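CCR4-not transcription complex subunit 1 (Chaetomium thermophilum var. thermophilum DSM 1495, PDB 6H3Z) probably acts as an adaptor in the CCR4-NOT complex, which shortens mRNA poly(A) tails, the chain here being one MIF4G-like domain. Local coordinates at residues I157-A162 / F196-E201; K163-R168 / W204-E209; A41-A46 / H58-I63; E30-Y35 / D65-L70. All coordinates share one frame; numbering follows the deposited sequence.

Interaction 1: I157-A162 / F196-E201; sequences IDMAMA and FVRSLE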
# COMPACT_ATOMS: atom_id res chain seq x y z
N ILE A 157 -0.51 -0.94 12.15
CA ILE A 157 0.89 -1.04 11.73
C ILE A 157 1.80 -1.06 12.97
O ILE A 157 2.70 -1.91 13.05
CB ILE A 157 1.26 0.08 10.69
CG1 ILE A 157 0.65 -0.21 9.31
CG2 ILE A 157 2.77 0.30 10.57
CD1 ILE A 157 0.57 0.95 8.38
N ASP A 158 1.54 -0.14 13.95
CA ASP A 158 2.31 -0.02 15.20
C ASP A 158 2.27 -1.31 15.98
O ASP A 158 3.32 -1.81 16.37
CB ASP A 158 1.81 1.13 16.09
CG ASP A 158 2.58 1.32 17.39
OD1 ASP A 158 3.79 1.06 17.41
OD2 ASP A 158 1.99 1.84 18.36
N MET A 159 1.06 -1.86 16.18
CA MET A 159 0.83 -3.11 16.90
C MET A 159 1.56 -4.30 16.27
O MET A 159 2.06 -5.17 17.00
CB MET A 159 -0.67 -3.37 17.02
CG MET A 159 -1.37 -2.49 18.03
SD MET A 159 -0.61 -2.49 19.69
CE MET A 159 -0.98 -4.18 20.25
N ALA A 160 1.62 -4.33 14.93
CA ALA A 160 2.25 -5.36 14.11
C ALA A 160 3.75 -5.41 14.33
O ALA A 160 4.29 -6.50 14.55
CB ALA A 160 1.94 -5.13 12.64
N MET A 161 4.44 -4.24 14.27
CA MET A 161 5.88 -4.12 14.47
C MET A 161 6.19 -4.43 15.91
O MET A 161 7.15 -5.14 16.17
CB MET A 161 6.38 -2.70 14.16
CG MET A 161 6.09 -2.24 12.77
SD MET A 161 6.25 -0.42 12.65
CE MET A 161 7.82 -0.32 12.02
N ALA A 162 5.35 -3.92 16.84
CA ALA A 162 5.47 -4.16 18.27
C ALA A 162 5.57 -5.67 18.54
O ALA A 162 6.50 -6.08 19.24
CB ALA A 162 4.28 -3.56 19.00
N PHE A 196 3.46 5.54 17.06
CA PHE A 196 4.30 4.35 17.19
C PHE A 196 4.78 4.05 18.63
O PHE A 196 5.83 3.43 18.78
CB PHE A 196 5.48 4.44 16.21
CG PHE A 196 5.10 4.75 14.78
CD1 PHE A 196 4.43 3.81 14.00
CD2 PHE A 196 5.41 5.98 14.20
CE1 PHE A 196 4.06 4.11 12.68
CE2 PHE A 196 5.07 6.26 12.88
CZ PHE A 196 4.39 5.33 12.13
N VAL A 197 3.98 4.40 19.68
CA VAL A 197 4.35 4.15 21.09
C VAL A 197 4.76 2.73 21.30
O VAL A 197 5.78 2.48 21.93
CB VAL A 197 3.26 4.42 22.17
CG1 VAL A 197 3.86 5.00 23.43
CG2 VAL A 197 2.08 5.22 21.66
N ARG A 198 3.87 1.80 20.91
CA ARG A 198 4.04 0.39 21.19
C ARG A 198 5.29 -0.20 20.57
O ARG A 198 5.96 -1.00 21.23
CB ARG A 198 2.77 -0.39 20.79
CG ARG A 198 1.50 0.08 21.53
CD ARG A 198 1.59 -0.04 23.05
NE ARG A 198 1.60 -1.44 23.47
CZ ARG A 198 0.52 -2.13 23.79
NH1 ARG A 198 -0.68 -1.55 23.76
NH2 ARG A 198 0.61 -3.40 24.14
N SER A 199 5.63 0.21 19.32
CA SER A 199 6.83 -0.23 18.61
C SER A 199 8.06 0.31 19.33
O SER A 199 8.98 -0.44 19.62
CB SER A 199 6.82 0.27 17.19
OG SER A 199 5.75 -0.36 16.49
N LEU A 200 8.03 1.62 19.66
CA LEU A 200 9.09 2.30 20.39
C LEU A 200 9.41 1.56 21.70
O LEU A 200 10.58 1.30 21.96
CB LEU A 200 8.67 3.75 20.68
CG LEU A 200 9.52 4.49 21.70
CD1 LEU A 200 10.82 4.97 21.08
CD2 LEU A 200 8.75 5.63 22.32
N GLU A 201 8.37 1.18 22.47
CA GLU A 201 8.53 0.46 23.74
C GLU A 201 9.15 -0.91 23.54
O GLU A 201 10.16 -1.22 24.19
CB GLU A 201 7.20 0.35 24.49
CG GLU A 201 6.68 1.70 24.95
CD GLU A 201 5.59 1.63 25.98
OE1 GLU A 201 4.86 0.61 26.01
OE2 GLU A 201 5.49 2.58 26.78
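Asp158 holds CG anti to its backbone N (chi1 -179°), and the carboxylate oxygens beyond it meet the first turn of helix 197-209, while Ser199 turns OG to the side of its own N (chi1 -66°), where it meets the same carboxylate. OD1 takes two donors: Ser199 OG at 2.6 Å, on the anti lone pair, and Ser199 N at 2.8 Å, on the syn side and tilted out of the carboxylate plane. OD2 accepts from Arg198 N at 3.2 Å through its syn lone pair. The negative group thus sits at the amino end of a helix, an end whose dipole would probably favour it. An alanine in place of Asp158 would probably leave two first-turn N-H groups and the Ser199 hydroxyl without this acceptor. Toward the surface, Met159 SD lies over one face of the Arg198 guanidinium, offset toward its rim, and 3.8 Å from Arg198 CG. Ala162 CB packs on the Arg198 carbonyl, and Met161 CB meets Ser199 OG at 3.4 Å. The axes of 157-162 and 197-201 pass 7.6 Å apart at 16°; such side-by-side packing of helices 154-166 and 197-209 is typical of all-helical, repeat-built MIF4G domains.

Interaction 2: K163-R168 / W204-E209; sequences KALEQR and WAWIVE
The Arg168 guanidinium lies flat on Trp206, the two planes 12° apart and their centres separated by 4.4 Å. Trp206 CA stands over the middle of that guanidinium face, and Glu209 CD and the Leu165 carbonyl carbon lie at its edge. On the indole, the same face carries the arginine stem: CD sits 3.3 Å from the centroid of the Trp206 five-membered ring, almost straight above it, as a CH-pi contact. Arg168 CZ is off-centre to this ring, giving a cation-pi component. Leu165 CD2 comes to the rim of the indole in its plane, 3.9 Å from Trp206 CE3. Arg168 has positive phi (57°) in the Schellman motif that follows helix 154-166. Its side chain runs over the indole, which projects from the last turns of helix 197-209. The guanidinium is held at two further points. Leu165 O lies in the guanidinium plane and accepts from NH1 at 3.0 Å, NH1 being tilted from the carbonyl plane, and NE makes a salt bridge with Glu209 OE1 at 3.1 Å, the two groups meeting tip to tip with planes steeply inclined. An alanine in place of Trp206 would probably deprive the Arg168 stem of the surface it lies on, leaving that side chain freer to turn about its polar bonds. Past this pair, Trp206 and Leu165 both touch Ser172 and Ile173 of helix 172-183.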
# COMPACT_ATOMS: atom_id res chain seq x y z
N LYS A 163 4.68 -6.49 17.90
CA LYS A 163 4.69 -7.96 18.02
C LYS A 163 5.99 -8.56 17.47
O LYS A 163 6.60 -9.38 18.15
CB LYS A 163 3.47 -8.61 17.36
CG LYS A 163 3.29 -10.09 17.75
CD LYS A 163 2.09 -10.75 17.08
CE LYS A 163 1.75 -12.10 17.68
NZ LYS A 163 0.63 -12.78 16.96
N ALA A 164 6.43 -8.12 16.26
CA ALA A 164 7.67 -8.59 15.63
C ALA A 164 8.89 -8.31 16.51
O ALA A 164 9.73 -9.21 16.68
CB ALA A 164 7.85 -7.97 14.27
N LEU A 165 8.97 -7.09 17.10
CA LEU A 165 10.05 -6.67 18.00
C LEU A 165 10.08 -7.51 19.30
O LEU A 165 11.16 -7.88 19.77
CB LEU A 165 9.95 -5.17 18.33
CG LEU A 165 10.19 -4.19 17.19
CD1 LEU A 165 9.48 -2.90 17.45
CD2 LEU A 165 11.66 -3.93 16.97
N GLU A 166 8.88 -7.82 19.86
CA GLU A 166 8.68 -8.67 21.04
C GLU A 166 9.18 -10.09 20.71
O GLU A 166 9.91 -10.70 21.49
CB GLU A 166 7.17 -8.73 21.42
CG GLU A 166 6.64 -7.54 22.20
CD GLU A 166 5.13 -7.49 22.38
OE1 GLU A 166 4.43 -8.44 21.96
OE2 GLU A 166 4.64 -6.48 22.94
N GLN A 167 8.81 -10.58 19.50
CA GLN A 167 9.18 -11.88 18.95
C GLN A 167 10.66 -11.92 18.56
O GLN A 167 11.16 -12.98 18.15
CB GLN A 167 8.32 -12.19 17.72
CG GLN A 167 6.89 -12.62 18.03
CD GLN A 167 5.98 -12.62 16.82
OE1 GLN A 167 6.24 -11.97 15.79
NE2 GLN A 167 4.87 -13.32 16.92
N ARG A 168 11.37 -10.78 18.68
CA ARG A 168 12.80 -10.60 18.35
C ARG A 168 13.09 -10.99 16.90
O ARG A 168 14.16 -11.50 16.59
CB ARG A 168 13.74 -11.30 19.37
CG ARG A 168 13.47 -11.00 20.86
CD ARG A 168 13.73 -9.55 21.21
NE ARG A 168 13.77 -9.30 22.65
CZ ARG A 168 12.98 -8.45 23.28
NH1 ARG A 168 12.06 -7.76 22.61
NH2 ARG A 168 13.09 -8.28 24.59
N TRP A 204 12.69 -0.47 22.53
CA TRP A 204 13.49 -0.02 23.67
C TRP A 204 13.82 -1.18 24.61
O TRP A 204 14.96 -1.30 25.06
CB TRP A 204 12.81 1.12 24.43
CG TRP A 204 13.79 1.89 25.25
CD1 TRP A 204 14.07 1.72 26.58
CD2 TRP A 204 14.76 2.83 24.76
NE1 TRP A 204 15.10 2.55 26.96
CE2 TRP A 204 15.56 3.23 25.86
CE3 TRP A 204 15.01 3.41 23.50
CZ2 TRP A 204 16.59 4.16 25.73
CZ3 TRP A 204 16.02 4.35 23.38
CH2 TRP A 204 16.80 4.72 24.49
N ALA A 205 12.82 -2.03 24.88
CA ALA A 205 12.93 -3.21 25.72
C ALA A 205 14.04 -4.14 25.22
O ALA A 205 14.83 -4.64 26.02
CB ALA A 205 11.60 -3.94 25.76
N TRP A 206 14.10 -4.35 23.88
CA TRP A 206 15.09 -5.18 23.20
C TRP A 206 16.49 -4.58 23.37
O TRP A 206 17.45 -5.32 23.57
CB TRP A 206 14.72 -5.30 21.72
CG TRP A 206 15.39 -6.41 20.94
CD1 TRP A 206 16.41 -7.22 21.35
CD2 TRP A 206 15.08 -6.80 19.59
NE1 TRP A 206 16.76 -8.08 20.34
CE2 TRP A 206 15.96 -7.85 19.25
CE3 TRP A 206 14.14 -6.37 18.63
CZ2 TRP A 206 15.92 -8.49 18.00
CZ3 TRP A 206 14.13 -6.98 17.38
CH2 TRP A 206 15.01 -8.03 17.08
N ILE A 207 16.61 -3.24 23.31
CA ILE A 207 17.87 -2.50 23.49
C ILE A 207 18.32 -2.59 24.97
O ILE A 207 19.52 -2.69 25.23
CB ILE A 207 17.71 -1.05 22.97
CG1 ILE A 207 17.53 -1.06 21.44
CG2 ILE A 207 18.88 -0.15 23.36
CD1 ILE A 207 16.93 0.17 20.87
N VAL A 208 17.36 -2.59 25.92
CA VAL A 208 17.60 -2.71 27.37
C VAL A 208 18.22 -4.09 27.68
O VAL A 208 19.26 -4.16 28.36
CB VAL A 208 16.29 -2.43 28.16
CG1 VAL A 208 16.27 -3.11 29.53
CG2 VAL A 208 16.08 -0.93 28.31
N GLU A 209 17.60 -5.17 27.13
CA GLU A 209 17.98 -6.58 27.23
C GLU A 209 19.38 -6.81 26.61
O GLU A 209 20.33 -7.14 27.34
CB GLU A 209 16.90 -7.45 26.54
CG GLU A 209 17.04 -8.95 26.69
CD GLU A 209 16.01 -9.73 25.89
OE1 GLU A 209 16.08 -9.71 24.64
OE2 GLU A 209 15.14 -10.37 26.51

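Interaction 3: A41-A46 / H58-I63; sequences AAATSA and HAVLDI. With NA (sodium ion), chain C.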
# COMPACT_ATOMS: atom_id res chain seq x y z
N ALA A 41 2.56 -7.73 -15.47
CA ALA A 41 3.58 -8.08 -16.45
C ALA A 41 4.35 -6.85 -16.94
O ALA A 41 5.58 -6.80 -16.83
CB ALA A 41 2.91 -8.80 -17.61
N ALA A 42 3.60 -5.84 -17.46
CA ALA A 42 4.10 -4.60 -18.03
C ALA A 42 4.93 -3.75 -17.08
O ALA A 42 5.93 -3.18 -17.50
CB ALA A 42 2.96 -3.78 -18.59
N ALA A 43 4.50 -3.64 -15.81
CA ALA A 43 5.18 -2.85 -14.79
C ALA A 43 6.46 -3.56 -14.37
O ALA A 43 7.45 -2.89 -14.07
CB ALA A 43 4.28 -2.65 -13.58
N THR A 44 6.44 -4.90 -14.37
CA THR A 44 7.58 -5.71 -13.96
C THR A 44 8.68 -5.61 -14.99
O THR A 44 9.80 -5.25 -14.62
CB THR A 44 7.14 -7.14 -13.62
OG1 THR A 44 6.33 -7.07 -12.44
CG2 THR A 44 8.31 -8.05 -13.33
N SER A 45 8.35 -5.87 -16.27
CA SER A 45 9.29 -5.81 -17.39
C SER A 45 9.89 -4.42 -17.61
O SER A 45 11.12 -4.30 -17.68
CB SER A 45 8.68 -6.36 -18.68
OG SER A 45 7.29 -6.12 -18.80
N ALA A 46 9.04 -3.37 -17.66
CA ALA A 46 9.42 -1.97 -17.86
C ALA A 46 10.61 -1.54 -17.01
O ALA A 46 10.70 -1.89 -15.83
CB ALA A 46 8.24 -1.05 -17.61
N HIS A 58 3.41 4.53 -23.51
CA HIS A 58 4.00 3.46 -22.71
C HIS A 58 2.94 2.41 -22.46
O HIS A 58 1.80 2.77 -22.16
CB HIS A 58 4.54 4.00 -21.38
CG HIS A 58 5.47 3.07 -20.67
ND1 HIS A 58 5.00 1.98 -19.96
CD2 HIS A 58 6.82 3.13 -20.53
CE1 HIS A 58 6.07 1.39 -19.45
NE2 HIS A 58 7.19 2.04 -19.77
N ALA A 59 3.31 1.11 -22.57
CA ALA A 59 2.42 -0.04 -22.37
C ALA A 59 1.68 -0.04 -21.03
O ALA A 59 0.50 -0.38 -21.01
CB ALA A 59 3.20 -1.34 -22.51
N VAL A 60 2.38 0.36 -19.93
CA VAL A 60 1.82 0.46 -18.57
C VAL A 60 0.67 1.47 -18.57
O VAL A 60 -0.41 1.16 -18.05
CB VAL A 60 2.90 0.78 -17.51
CG1 VAL A 60 2.28 1.12 -16.15
CG2 VAL A 60 3.90 -0.36 -17.36
N LEU A 61 0.88 2.64 -19.20
CA LEU A 61 -0.14 3.68 -19.31
C LEU A 61 -1.30 3.26 -20.18
O LEU A 61 -2.43 3.64 -19.88
CB LEU A 61 0.44 5.00 -19.83
CG LEU A 61 1.31 5.82 -18.90
CD1 LEU A 61 0.69 6.08 -17.53
CD2 LEU A 61 2.70 5.44 -18.93
N ASP A 62 -1.04 2.47 -21.24
CA ASP A 62 -2.08 2.01 -22.16
C ASP A 62 -3.00 0.97 -21.52
O ASP A 62 -4.17 0.94 -21.86
CB ASP A 62 -1.48 1.54 -23.50
CG ASP A 62 -0.75 2.62 -24.32
OD1 ASP A 62 -1.10 3.84 -24.17
OD2 ASP A 62 0.16 2.26 -25.11
N ILE A 63 -2.49 0.17 -20.55
CA ILE A 63 -3.29 -0.82 -19.81
C ILE A 63 -4.15 -0.06 -18.79
O ILE A 63 -5.35 -0.32 -18.67
CB ILE A 63 -2.41 -1.91 -19.14
CG1 ILE A 63 -1.61 -2.71 -20.18
CG2 ILE A 63 -3.26 -2.86 -18.27
CD1 ILE A 63 -0.39 -3.31 -19.64
NA NA C . 10.13 -1.85 -13.36
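His58 meets Ala46 at the start of the second segment: the methyl CB of Ala46 lies at the imidazole edge, in the ring plane, 3.7 Å from His58 CE1. The histidine is the N-cap of helix 59-75. Its CG is anti to the backbone N (chi1 -165°), and ND1 reaches back to the first turn, accepting from Val60 N at 3.1 Å, nearly in the ring plane. ND1 therefore acts as an acceptor, while NE2 has a weak hydrogen bond to Glu48 OE1; together they would limit the rotation of the ring. Two residues on, Val60 carries much of the packing through a single branch. Its CG2 approaches the backbone of helix 22-45, 3.5 Å from Ala42 O, and also lies 3.8 Å from Ala42 CB; the methyls of Ala43 and Ala46 lie farther off. The axes of 41-45 and 59-63 are 9.2 Å apart, their directions 161° from each other; helices 22-45 and 59-75 thus form a helical hairpin of the kind from which MIF4G and ARM-like domains are built, closed by a non-helical connection. At the carboxyl end of its first helix, where carbonyls commonly lack backbone donors, a sodium ion is bound by Ala46 O at 2.5 Å and by Ala43 O at 3.0 Å. One turn beyond Val60, Ile63 places CD1 against Ala42 CB, 3.5 Å away. Ala42 CB is thus touched by both Val60 CG2 and Ile63 CD1. Ile63 also rests on Tyr35 and Gln38 of helix 22-45, and Val60 on Leu39.

Interaction 4: E30-Y35 / D65-L70; sequences ERINKY and DALIQL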
# COMPACT_ATOMS: atom_id res chain seq x y z
N GLU A 30 -13.62 -10.76 -16.12
CA GLU A 30 -12.48 -11.43 -16.73
C GLU A 30 -11.54 -10.43 -17.43
O GLU A 30 -10.32 -10.61 -17.38
CB GLU A 30 -12.95 -12.52 -17.69
CG GLU A 30 -13.44 -13.79 -16.99
CD GLU A 30 -14.27 -14.77 -17.82
OE1 GLU A 30 -14.51 -14.52 -19.02
OE2 GLU A 30 -14.69 -15.80 -17.24
N ARG A 31 -12.09 -9.36 -18.06
CA ARG A 31 -11.26 -8.32 -18.69
C ARG A 31 -10.58 -7.45 -17.62
O ARG A 31 -9.41 -7.10 -17.80
CB ARG A 31 -12.06 -7.49 -19.71
CG ARG A 31 -11.17 -6.89 -20.81
CD ARG A 31 -11.98 -6.57 -22.04
NE ARG A 31 -12.27 -5.14 -22.16
CZ ARG A 31 -13.31 -4.64 -22.83
NH1 ARG A 31 -13.49 -3.32 -22.90
NH2 ARG A 31 -14.19 -5.44 -23.42
N ILE A 32 -11.28 -7.15 -16.47
CA ILE A 32 -10.70 -6.42 -15.33
C ILE A 32 -9.47 -7.21 -14.89
O ILE A 32 -8.38 -6.64 -14.83
CB ILE A 32 -11.71 -6.21 -14.15
CG1 ILE A 32 -12.73 -5.09 -14.47
CG2 ILE A 32 -10.97 -5.90 -12.84
CD1 ILE A 32 -14.02 -5.05 -13.56
N ASN A 33 -9.62 -8.52 -14.68
CA ASN A 33 -8.52 -9.38 -14.29
C ASN A 33 -7.42 -9.45 -15.33
O ASN A 33 -6.26 -9.33 -14.94
CB ASN A 33 -8.97 -10.76 -13.90
CG ASN A 33 -9.95 -10.77 -12.77
OD1 ASN A 33 -11.09 -11.14 -12.99
ND2 ASN A 33 -9.52 -10.36 -11.56
N LYS A 34 -7.76 -9.55 -16.64
CA LYS A 34 -6.73 -9.56 -17.68
C LYS A 34 -5.94 -8.25 -17.71
O LYS A 34 -4.73 -8.30 -17.91
CB LYS A 34 -7.24 -9.95 -19.07
CG LYS A 34 -6.29 -10.96 -19.73
CD LYS A 34 -6.25 -10.83 -21.24
CE LYS A 34 -4.97 -11.38 -21.82
NZ LYS A 34 -4.87 -11.12 -23.28
N TYR A 35 -6.60 -7.11 -17.41
CA TYR A 35 -5.90 -5.83 -17.33
C TYR A 35 -4.92 -5.83 -16.16
O TYR A 35 -3.79 -5.36 -16.33
CB TYR A 35 -6.89 -4.67 -17.23
CG TYR A 35 -7.55 -4.33 -18.54
CD1 TYR A 35 -6.83 -4.31 -19.73
CD2 TYR A 35 -8.90 -3.96 -18.58
CE1 TYR A 35 -7.43 -3.97 -20.94
CE2 TYR A 35 -9.52 -3.63 -19.79
CZ TYR A 35 -8.78 -3.64 -20.97
OH TYR A 35 -9.38 -3.30 -22.16
N ASP A 65 -5.06 3.10 -19.01
CA ASP A 65 -6.05 3.82 -19.82
C ASP A 65 -7.28 2.96 -20.11
O ASP A 65 -8.41 3.41 -19.91
CB ASP A 65 -5.45 4.29 -21.16
CG ASP A 65 -4.47 5.45 -21.09
OD1 ASP A 65 -4.26 5.99 -19.97
OD2 ASP A 65 -3.87 5.79 -22.14
N ALA A 66 -7.06 1.72 -20.57
CA ALA A 66 -8.13 0.80 -20.95
C ALA A 66 -8.98 0.36 -19.79
O ALA A 66 -10.20 0.28 -19.94
CB ALA A 66 -7.55 -0.39 -21.67
N LEU A 67 -8.35 0.07 -18.64
CA LEU A 67 -9.03 -0.35 -17.41
C LEU A 67 -9.91 0.79 -16.88
O LEU A 67 -11.05 0.53 -16.51
CB LEU A 67 -8.01 -0.78 -16.36
CG LEU A 67 -8.54 -1.29 -15.01
CD1 LEU A 67 -9.47 -2.50 -15.18
CD2 LEU A 67 -7.40 -1.65 -14.12
N ILE A 68 -9.40 2.04 -16.91
CA ILE A 68 -10.14 3.23 -16.46
C ILE A 68 -11.33 3.49 -17.38
O ILE A 68 -12.44 3.68 -16.89
CB ILE A 68 -9.20 4.44 -16.27
CG1 ILE A 68 -8.17 4.18 -15.15
CG2 ILE A 68 -9.96 5.73 -15.99
CD1 ILE A 68 -8.70 3.50 -13.80
N GLN A 69 -11.11 3.39 -18.70
CA GLN A 69 -12.17 3.56 -19.69
C GLN A 69 -13.27 2.49 -19.55
O GLN A 69 -14.44 2.80 -19.74
CB GLN A 69 -11.60 3.65 -21.10
CG GLN A 69 -11.19 5.08 -21.45
CD GLN A 69 -10.06 5.13 -22.43
OE1 GLN A 69 -10.14 4.58 -23.53
NE2 GLN A 69 -9.00 5.83 -22.06
N LEU A 70 -12.88 1.26 -19.14
CA LEU A 70 -13.78 0.13 -18.88
C LEU A 70 -14.65 0.44 -17.67
O LEU A 70 -15.86 0.21 -17.73
CB LEU A 70 -12.98 -1.19 -18.68
CG LEU A 70 -13.79 -2.47 -18.37
CD1 LEU A 70 -14.61 -2.90 -19.57
CD2 LEU A 70 -12.87 -3.61 -17.97
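Tyr35 and Leu70 lose the most surface in this contact, with Leu67 next. The Tyr35 ring lies across the backbone of helix 59-75, one face over Leu67 N and the carbonyl carbon of Ala66. Small Ala66 permits this approach: its CB sits beneath the phenol end of the ring, 3.5 Å from Tyr35 CZ. At the other end of the ring, Leu67 CD1 meets Tyr35 CD2 at 3.7 Å, the two side chains sliding past each other in opposite directions. Leu70 comes to the ring from its rim, with CD2 near the ring plane and 3.8 Å from Tyr35 CE2. The same methyl reaches Ile32, so that Leu70 CD2 is also 3.8 Å from Ile32 CG1. The other branch meets the exposed Arg31: Leu70 CD1 lies over one face of the Arg31 guanidinium, 3.5 Å from NH1. CG of Arg31 is anti to its backbone N (chi1 -153°), and its NE reaches forward to Tyr35 one turn on, giving a weak hydrogen bond to Tyr35 OH at 3.4 Å. The interface is apolar inside, with the Arg31 guanidinium lying against Leu70 at its edge. No hydrogen bond joins the two segments, whose axes run 10.0 Å apart and nearly antiparallel at 156°. Leu67 continues inward to Leu36 and to Val109 of helix 100-116, and Ile32 touches Tyr84 and Ala85 of helix 80-93, so helix 59-75 packs on helix 100-116, and helix 22-45 on helix 80-93.

Overall arrangement
The four contacts fall into two pairs at opposite ends of the elongated, all-helical chain. Interactions 3 and 4 are two levels of one antiparallel hairpin, helices 22-45 and 59-75; their centres are 13 Å apart and they touch where Ile63 CG2 lies 3.2 Å from Tyr35 O. Interactions 1 and 2 follow one pair of helices, 154-166 and 197-209, near-parallel at interaction 1, from its buried start to its exposed end, with centres 10 Å apart and Leu165 CD1 against Ser199 O. The two pairs do not meet: interactions 1 and 3 keep about 23 Å between their nearest atoms. The sodium ion belongs to interaction 3, at the closed end of the hairpin.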